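GDP-perosamine synthase (PDB 3BN1) catalyses the PLP-dependent transfer of an amino group from L-glutamate to GDP-4-keto-6-deoxy-D-mannose, giving GDP-perosamine for the S-LPS O-antigen. Local coordinates at residues A[209-212]-A[218-221]; A[45-50]-A[197-202]. All coordinates share one frame; numbering follows the deposited sequence.

Interaction 1: A[209-212]-A[218-221]; sequences MRLL and DPNR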
ATOM      1  N   MET A 209       4.074   6.525 -13.885  1.00  8.93           N
ATOM      2  CA  MET A 209       3.987   6.348 -12.447  1.00 22.59           C
ATOM      3  C   MET A 209       2.523   6.511 -12.051  1.00 18.45           C
ATOM      4  O   MET A 209       2.025   5.687 -11.269  1.00 10.62           O
ATOM      5  CB  MET A 209       4.870   7.370 -11.731  1.00 17.70           C
ATOM      6  CG  MET A 209       6.379   7.037 -11.720  1.00 10.51           C
ATOM      7  SD  MET A 209       7.342   8.511 -11.209  1.00 16.22           S
ATOM      8  CE  MET A 209       9.079   7.920 -11.290  1.00  5.37           C
ATOM      9  N   ARG A 210       1.819   7.527 -12.578  1.00 12.02           N
ATOM     10  CA  ARG A 210       0.415   7.632 -12.206  1.00 13.54           C
ATOM     11  C   ARG A 210      -0.393   6.450 -12.785  1.00 11.93           C
ATOM     12  O   ARG A 210      -1.314   5.930 -12.130  1.00 12.25           O
ATOM     13  CB  ARG A 210      -0.203   8.987 -12.579  1.00 18.02           C
ATOM     14  CG  ARG A 210       0.750  10.166 -12.430  1.00 18.77           C
ATOM     15  CD  ARG A 210      -0.013  11.463 -12.087  1.00 20.10           C
ATOM     16  NE  ARG A 210       0.837  12.592 -11.658  1.00 24.23           N
ATOM     17  CZ  ARG A 210       0.961  13.005 -10.395  1.00 57.57           C
ATOM     18  NH1 ARG A 210       1.765  14.023 -10.146  1.00 31.52           N
ATOM     19  NH2 ARG A 210       0.267  12.454  -9.385  1.00 14.25           N
ATOM     20  N   LEU A 211      -0.006   6.003 -13.981  1.00 11.06           N
ATOM     21  CA  LEU A 211      -0.653   4.846 -14.605  1.00 15.25           C
ATOM     22  C   LEU A 211      -0.573   3.596 -13.697  1.00 12.18           C
ATOM     23  O   LEU A 211      -1.590   2.925 -13.411  1.00 10.91           O
ATOM     24  CB  LEU A 211       0.011   4.534 -15.950  1.00  6.79           C
ATOM     25  CG  LEU A 211      -0.748   3.387 -16.667  1.00  8.65           C
ATOM     26  CD1 LEU A 211      -2.215   3.652 -16.970  1.00  6.52           C
ATOM     27  CD2 LEU A 211       0.017   3.123 -17.948  1.00 14.41           C
ATOM     28  N   LEU A 212       0.645   3.276 -13.275  1.00  8.68           N
ATOM     29  CA  LEU A 212       0.872   2.090 -12.392  1.00  2.35           C
ATOM     30  C   LEU A 212       0.274   2.220 -11.009  1.00  8.14           C
ATOM     31  O   LEU A 212      -0.242   1.266 -10.447  1.00  7.30           O
ATOM     32  CB  LEU A 212       2.366   1.865 -12.206  1.00  3.05           C
ATOM     33  CG  LEU A 212       3.103   1.414 -13.480  1.00 12.23           C
ATOM     34  CD1 LEU A 212       4.618   1.708 -13.351  1.00 15.67           C
ATOM     35  CD2 LEU A 212       2.862  -0.127 -13.725  1.00  7.97           C
ATOM     36  N   ASP A 218      -6.414   2.919 -17.648  1.00  7.22           N
ATOM     37  CA  ASP A 218      -6.139   4.038 -18.520  1.00  8.98           C
ATOM     38  C   ASP A 218      -6.835   5.285 -18.025  1.00  8.57           C
ATOM     39  O   ASP A 218      -8.052   5.283 -17.888  1.00 19.07           O
ATOM     40  CB  ASP A 218      -6.641   3.600 -19.918  1.00  5.77           C
ATOM     41  CG  ASP A 218      -6.373   4.608 -21.010  1.00 27.06           C
ATOM     42  OD1 ASP A 218      -6.123   5.784 -20.705  1.00 19.01           O
ATOM     43  OD2 ASP A 218      -6.441   4.203 -22.182  1.00 20.35           O
ATOM     44  N   PRO A 219      -6.117   6.367 -17.727  1.00 18.22           N
ATOM     45  CA  PRO A 219      -6.834   7.548 -17.221  1.00 13.30           C
ATOM     46  C   PRO A 219      -7.820   8.051 -18.245  1.00 27.10           C
ATOM     47  O   PRO A 219      -8.627   8.924 -17.934  1.00 25.89           O
ATOM     48  CB  PRO A 219      -5.772   8.653 -17.134  1.00  8.79           C
ATOM     49  CG  PRO A 219      -4.610   8.147 -18.010  1.00 12.95           C
ATOM     50  CD  PRO A 219      -4.679   6.631 -17.988  1.00 18.23           C
ATOM     51  N   ASN A 220      -7.686   7.563 -19.476  1.00 11.75           N
ATOM     52  CA  ASN A 220      -8.565   7.987 -20.550  1.00 24.02           C
ATOM     53  C   ASN A 220      -9.598   6.973 -20.978  1.00 31.84           C
ATOM     54  O   ASN A 220     -10.291   7.191 -21.930  1.00 22.02           O
ATOM     55  CB  ASN A 220      -7.767   8.452 -21.757  1.00 15.23           C
ATOM     56  CG  ASN A 220      -7.266   9.876 -21.594  1.00 42.42           C
ATOM     57  OD1 ASN A 220      -8.058  10.826 -21.550  1.00 99.89           O
ATOM     58  ND2 ASN A 220      -5.950  10.028 -21.467  1.00 34.13           N
ATOM     59  N   ARG A 221      -9.686   5.824 -20.332  1.00 11.53           N
ATOM     60  CA  ARG A 221     -10.666   4.865 -20.774  1.00 14.94           C
ATOM     61  C   ARG A 221     -10.891   4.087 -19.514  1.00 27.76           C
ATOM     62  O   ARG A 221     -10.194   3.109 -19.238  1.00 13.66           O
ATOM     63  CB  ARG A 221     -10.157   3.951 -21.876  1.00 13.92           C
ATOM     64  CG  ARG A 221     -11.159   2.820 -22.181  1.00 29.02           C
ATOM     65  CD  ARG A 221     -11.520   2.454 -23.636  1.00 99.89           C
ATOM     66  NE  ARG A 221     -10.473   1.753 -24.385  1.00 51.10           N
ATOM     67  CZ  ARG A 221     -10.575   0.566 -24.996  1.00 44.96           C
ATOM     68  NH1 ARG A 221     -11.682  -0.183 -24.939  1.00 24.28           N
ATOM     69  NH2 ARG A 221      -9.511   0.105 -25.662  1.00 34.39           N
TER

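Interaction 2: A[45-50]-A[197-202]; sequences KAFADY and MITTND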
ATOM      1  N   LYS A  45       0.779  19.084  -5.224  1.00 24.72           N
ATOM      2  CA  LYS A  45       1.162  20.389  -5.735  1.00 34.37           C
ATOM      3  C   LYS A  45       2.188  21.077  -4.840  1.00  9.99           C
ATOM      4  O   LYS A  45       3.240  21.519  -5.279  1.00 10.85           O
ATOM      5  CB  LYS A  45      -0.088  21.259  -5.814  1.00 84.26           C
ATOM      6  CG  LYS A  45      -0.158  22.091  -7.086  1.00 99.89           C
ATOM      7  CD  LYS A  45      -0.513  23.552  -6.794  1.00 99.89           C
ATOM      8  CE  LYS A  45       0.713  24.418  -6.459  1.00 99.89           C
ATOM      9  NZ  LYS A  45       0.878  25.616  -7.344  1.00 99.89           N
ATOM     10  N   ALA A  46       1.803  21.277  -3.596  1.00  7.02           N
ATOM     11  CA  ALA A  46       2.683  21.937  -2.631  1.00 12.81           C
ATOM     12  C   ALA A  46       4.010  21.209  -2.508  1.00 16.79           C
ATOM     13  O   ALA A  46       5.052  21.795  -2.221  1.00 14.32           O
ATOM     14  CB  ALA A  46       2.002  21.892  -1.257  1.00 11.06           C
ATOM     15  N   PHE A  47       3.969  19.889  -2.629  1.00 17.21           N
ATOM     16  CA  PHE A  47       5.208  19.139  -2.378  1.00 11.63           C
ATOM     17  C   PHE A  47       6.165  19.273  -3.497  1.00 12.65           C
ATOM     18  O   PHE A  47       7.361  19.340  -3.320  1.00 14.23           O
ATOM     19  CB  PHE A  47       4.908  17.642  -2.121  1.00 28.42           C
ATOM     20  CG  PHE A  47       6.067  16.910  -1.484  1.00  7.56           C
ATOM     21  CD1 PHE A  47       6.297  17.033  -0.120  1.00  5.08           C
ATOM     22  CD2 PHE A  47       7.030  16.276  -2.267  1.00 13.79           C
ATOM     23  CE1 PHE A  47       7.408  16.470   0.485  1.00 14.13           C
ATOM     24  CE2 PHE A  47       8.148  15.687  -1.668  1.00 16.48           C
ATOM     25  CZ  PHE A  47       8.321  15.748  -0.266  1.00  8.18           C
ATOM     26  N   ALA A  48       5.609  19.259  -4.687  1.00 10.64           N
ATOM     27  CA  ALA A  48       6.406  19.415  -5.875  1.00  7.77           C
ATOM     28  C   ALA A  48       7.086  20.794  -5.863  1.00 15.54           C
ATOM     29  O   ALA A  48       8.250  20.940  -6.250  1.00 12.50           O
ATOM     30  CB  ALA A  48       5.490  19.268  -7.081  1.00 13.50           C
ATOM     31  N   ASP A  49       6.337  21.800  -5.451  1.00 16.17           N
ATOM     32  CA  ASP A  49       6.879  23.150  -5.316  1.00 15.40           C
ATOM     33  C   ASP A  49       7.925  23.177  -4.200  1.00 11.90           C
ATOM     34  O   ASP A  49       8.969  23.794  -4.331  1.00 21.03           O
ATOM     35  CB  ASP A  49       5.786  24.181  -4.904  1.00 10.50           C
ATOM     36  CG  ASP A  49       4.626  24.256  -5.883  1.00 99.89           C
ATOM     37  OD1 ASP A  49       4.779  23.899  -7.077  1.00 65.23           O
ATOM     38  OD2 ASP A  49       3.551  24.712  -5.431  1.00 53.45           O
ATOM     39  N   TYR A  50       7.664  22.530  -3.080  1.00  8.31           N
ATOM     40  CA  TYR A  50       8.654  22.590  -2.017  1.00  4.53           C
ATOM     41  C   TYR A  50       9.957  21.985  -2.459  1.00 15.27           C
ATOM     42  O   TYR A  50      11.024  22.521  -2.176  1.00 16.77           O
ATOM     43  CB  TYR A  50       8.110  21.922  -0.796  1.00 11.97           C
ATOM     44  CG  TYR A  50       9.065  21.974   0.360  1.00 17.30           C
ATOM     45  CD1 TYR A  50       9.348  23.165   1.011  1.00 19.66           C
ATOM     46  CD2 TYR A  50       9.731  20.822   0.768  1.00 24.73           C
ATOM     47  CE1 TYR A  50      10.229  23.184   2.116  1.00 10.22           C
ATOM     48  CE2 TYR A  50      10.583  20.821   1.873  1.00 11.55           C
ATOM     49  CZ  TYR A  50      10.844  22.016   2.527  1.00 32.94           C
ATOM     50  OH  TYR A  50      11.731  22.027   3.586  1.00 16.64           O
ATOM     51  N   MET A 197       5.915   9.539  -1.368  1.00  9.05           N
ATOM     52  CA  MET A 197       5.731  10.389  -2.511  1.00  6.20           C
ATOM     53  C   MET A 197       6.891  10.135  -3.472  1.00 32.01           C
ATOM     54  O   MET A 197       8.017   9.826  -3.053  1.00  9.60           O
ATOM     55  CB  MET A 197       5.809  11.840  -2.017  1.00  9.82           C
ATOM     56  CG  MET A 197       5.675  12.909  -3.138  1.00  8.34           C
ATOM     57  SD  MET A 197       3.869  13.202  -3.341  1.00 11.70           S
ATOM     58  CE  MET A 197       3.326  14.034  -1.903  1.00  6.65           C
ATOM     59  N   ILE A 198       6.624  10.287  -4.766  1.00  7.24           N
ATOM     60  CA  ILE A 198       7.714  10.258  -5.768  1.00 22.66           C
ATOM     61  C   ILE A 198       7.800  11.650  -6.401  1.00 19.61           C
ATOM     62  O   ILE A 198       6.753  12.223  -6.765  1.00 14.37           O
ATOM     63  CB  ILE A 198       7.463   9.261  -6.951  1.00 10.42           C
ATOM     64  CG1 ILE A 198       7.090   7.882  -6.398  1.00 11.97           C
ATOM     65  CG2 ILE A 198       8.668   9.214  -7.946  1.00 11.00           C
ATOM     66  CD1 ILE A 198       6.554   6.964  -7.467  1.00 11.25           C
ATOM     67  N   THR A 199       9.027  12.146  -6.617  1.00  9.08           N
ATOM     68  CA  THR A 199       9.223  13.424  -7.277  1.00 17.33           C
ATOM     69  C   THR A 199      10.049  13.221  -8.550  1.00  6.54           C
ATOM     70  O   THR A 199      10.856  12.297  -8.647  1.00  9.55           O
ATOM     71  CB  THR A 199       9.876  14.478  -6.372  1.00  8.11           C
ATOM     72  OG1 THR A 199      11.118  13.975  -5.903  1.00 12.47           O
ATOM     73  CG2 THR A 199       8.989  14.852  -5.191  1.00  9.35           C
ATOM     74  N   THR A 200       9.686  13.989  -9.569  1.00 10.15           N
ATOM     75  CA  THR A 200      10.345  13.920 -10.835  1.00  6.98           C
ATOM     76  C   THR A 200      10.068  15.103 -11.730  1.00 15.50           C
ATOM     77  O   THR A 200       9.075  15.800 -11.581  1.00  6.31           O
ATOM     78  CB  THR A 200      10.042  12.622 -11.602  1.00 16.58           C
ATOM     79  OG1 THR A 200      10.969  12.508 -12.692  1.00  9.81           O
ATOM     80  CG2 THR A 200       8.595  12.628 -12.198  1.00  8.96           C
ATOM     81  N   ASN A 201      11.000  15.372 -12.638  1.00 13.40           N
ATOM     82  CA  ASN A 201      10.741  16.455 -13.577  1.00 26.61           C
ATOM     83  C   ASN A 201      10.261  15.919 -14.918  1.00 17.01           C
ATOM     84  O   ASN A 201       9.635  16.653 -15.647  1.00 13.39           O
ATOM     85  CB  ASN A 201      11.948  17.385 -13.751  1.00 13.85           C
ATOM     86  CG  ASN A 201      12.094  18.384 -12.575  1.00 10.01           C
ATOM     87  OD1 ASN A 201      11.158  19.112 -12.236  1.00 15.71           O
ATOM     88  ND2 ASN A 201      13.247  18.360 -11.920  1.00 15.80           N
ATOM     89  N   ASP A 202      10.505  14.636 -15.216  1.00 12.92           N
ATOM     90  CA  ASP A 202      10.159  14.019 -16.493  1.00 20.54           C
ATOM     91  C   ASP A 202       8.694  13.703 -16.631  1.00 19.34           C
ATOM     92  O   ASP A 202       8.145  12.928 -15.854  1.00 22.11           O
ATOM     93  CB  ASP A 202      10.940  12.756 -16.716  1.00 28.36           C
ATOM     94  CG  ASP A 202      10.618  12.126 -18.056  1.00 14.93           C
ATOM     95  OD1 ASP A 202      11.118  12.660 -19.060  1.00 55.80           O
ATOM     96  OD2 ASP A 202       9.849  11.139 -18.088  1.00 56.75           O
TER

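Interaction 1: A[209-212]-A[218-221]
Asp218 O accepts a hydrogen bond from Arg221 N (3.0 Å) and so closes a type I beta turn, whose leading edge, Asp218 and Pro219, rests against Leu211 of helix 203-213. Backbone angles confirm the turn class: Pro219 at phi -61° has the value that both its ring and the second position of such a turn call for, and Asn220 lies near the values expected at the third position. The Asp218 carboxylate appears to add an Asx turn, OD1 facing Asn220 N, but that nitrogen sits too close to a neighbour in the model and the bond is doubtful.

Across the contact a single methyl does the touching. Leu211 CD1 lies 4.0 Å from Pro219 CD and 4.2 Å from Asp218 CA, and the leucine branch and the proline ring cross at about a right angle. With CG anti to the backbone N (chi1 -175°), the leucine carries this methyl over to the turn. The two segments together bury only 67 Å². Ile227, further along the same loop, also packs on Leu211, while Arg210, on another side of the helix, is salt-bridged to Glu44 and hydrogen-bonded to Ala56 O.

No hydrogen bond joins the two segments; the polar bonds of the turn are local to the loop, including a backbone bond of Asp218 with Trp224, and the helix contributes a small apolar van der Waals contact.

Interaction 2: A[45-50]-A[197-202]
Phe47 on helix 38-51 meets Met197 and Thr199 of strand 196-200, and these three residues supply nearly all of the 145 Å² buried. The phenyl ring receives its two partners differently. Thr199 CG2 stands at the ring edge, in the ring plane, 3.7 Å from Phe47 CE2, whereas Met197 CG comes obliquely to within 3.7 Å of Phe47 CD2.

Met197 is bent at both chi2 and chi3, which curls its methyl back along the phenylalanine: CE lies 3.9 Å from Phe47 CB. The sulfur is 5.2 Å from the ring centroid and 39° off the normal, a Met-aromatic contact of oblique type. Strand 196-200 runs antiparallel to both neighbours in the otherwise parallel seven-stranded sheet, the topology of the large domain of fold type I, or aspartate aminotransferase-like, PLP enzymes; helix 38-51 packs on the sheet face that Met197 and Thr199 share. Phe182 of the adjoining strand meets the Phe47 ring edge-to-face, and Leu246 of helix 236-247 also touches Phe47.

In Thr199, chi1 of 57° sets the methyl anti to the carbonyl carbon and directs it at the ring, while OG1 is hydrogen-bonded to Gly174 O.

Overall arrangement
From the N terminus, helix 38-51 comes first; the chain then builds most of the large sheet before strand 196-200 returns to pack against that helix, so interaction 2 closes a long loop with 146 residues between its segments. Helix 203-213 follows the strand directly, and interaction 1 closes a loop of five intervening residues behind it. The two contacts are in series, neither nested nor crossed, with centres about 18 Å apart. A direct link joins them: Ile198, whose side chain leaves the strand away from helix 38-51, meets Met209, CG2 to SD at 3.6 Å. Strand 196-200 thus lies between helix 38-51 on one side and helix 203-213, which leads into the surface turn, on the other.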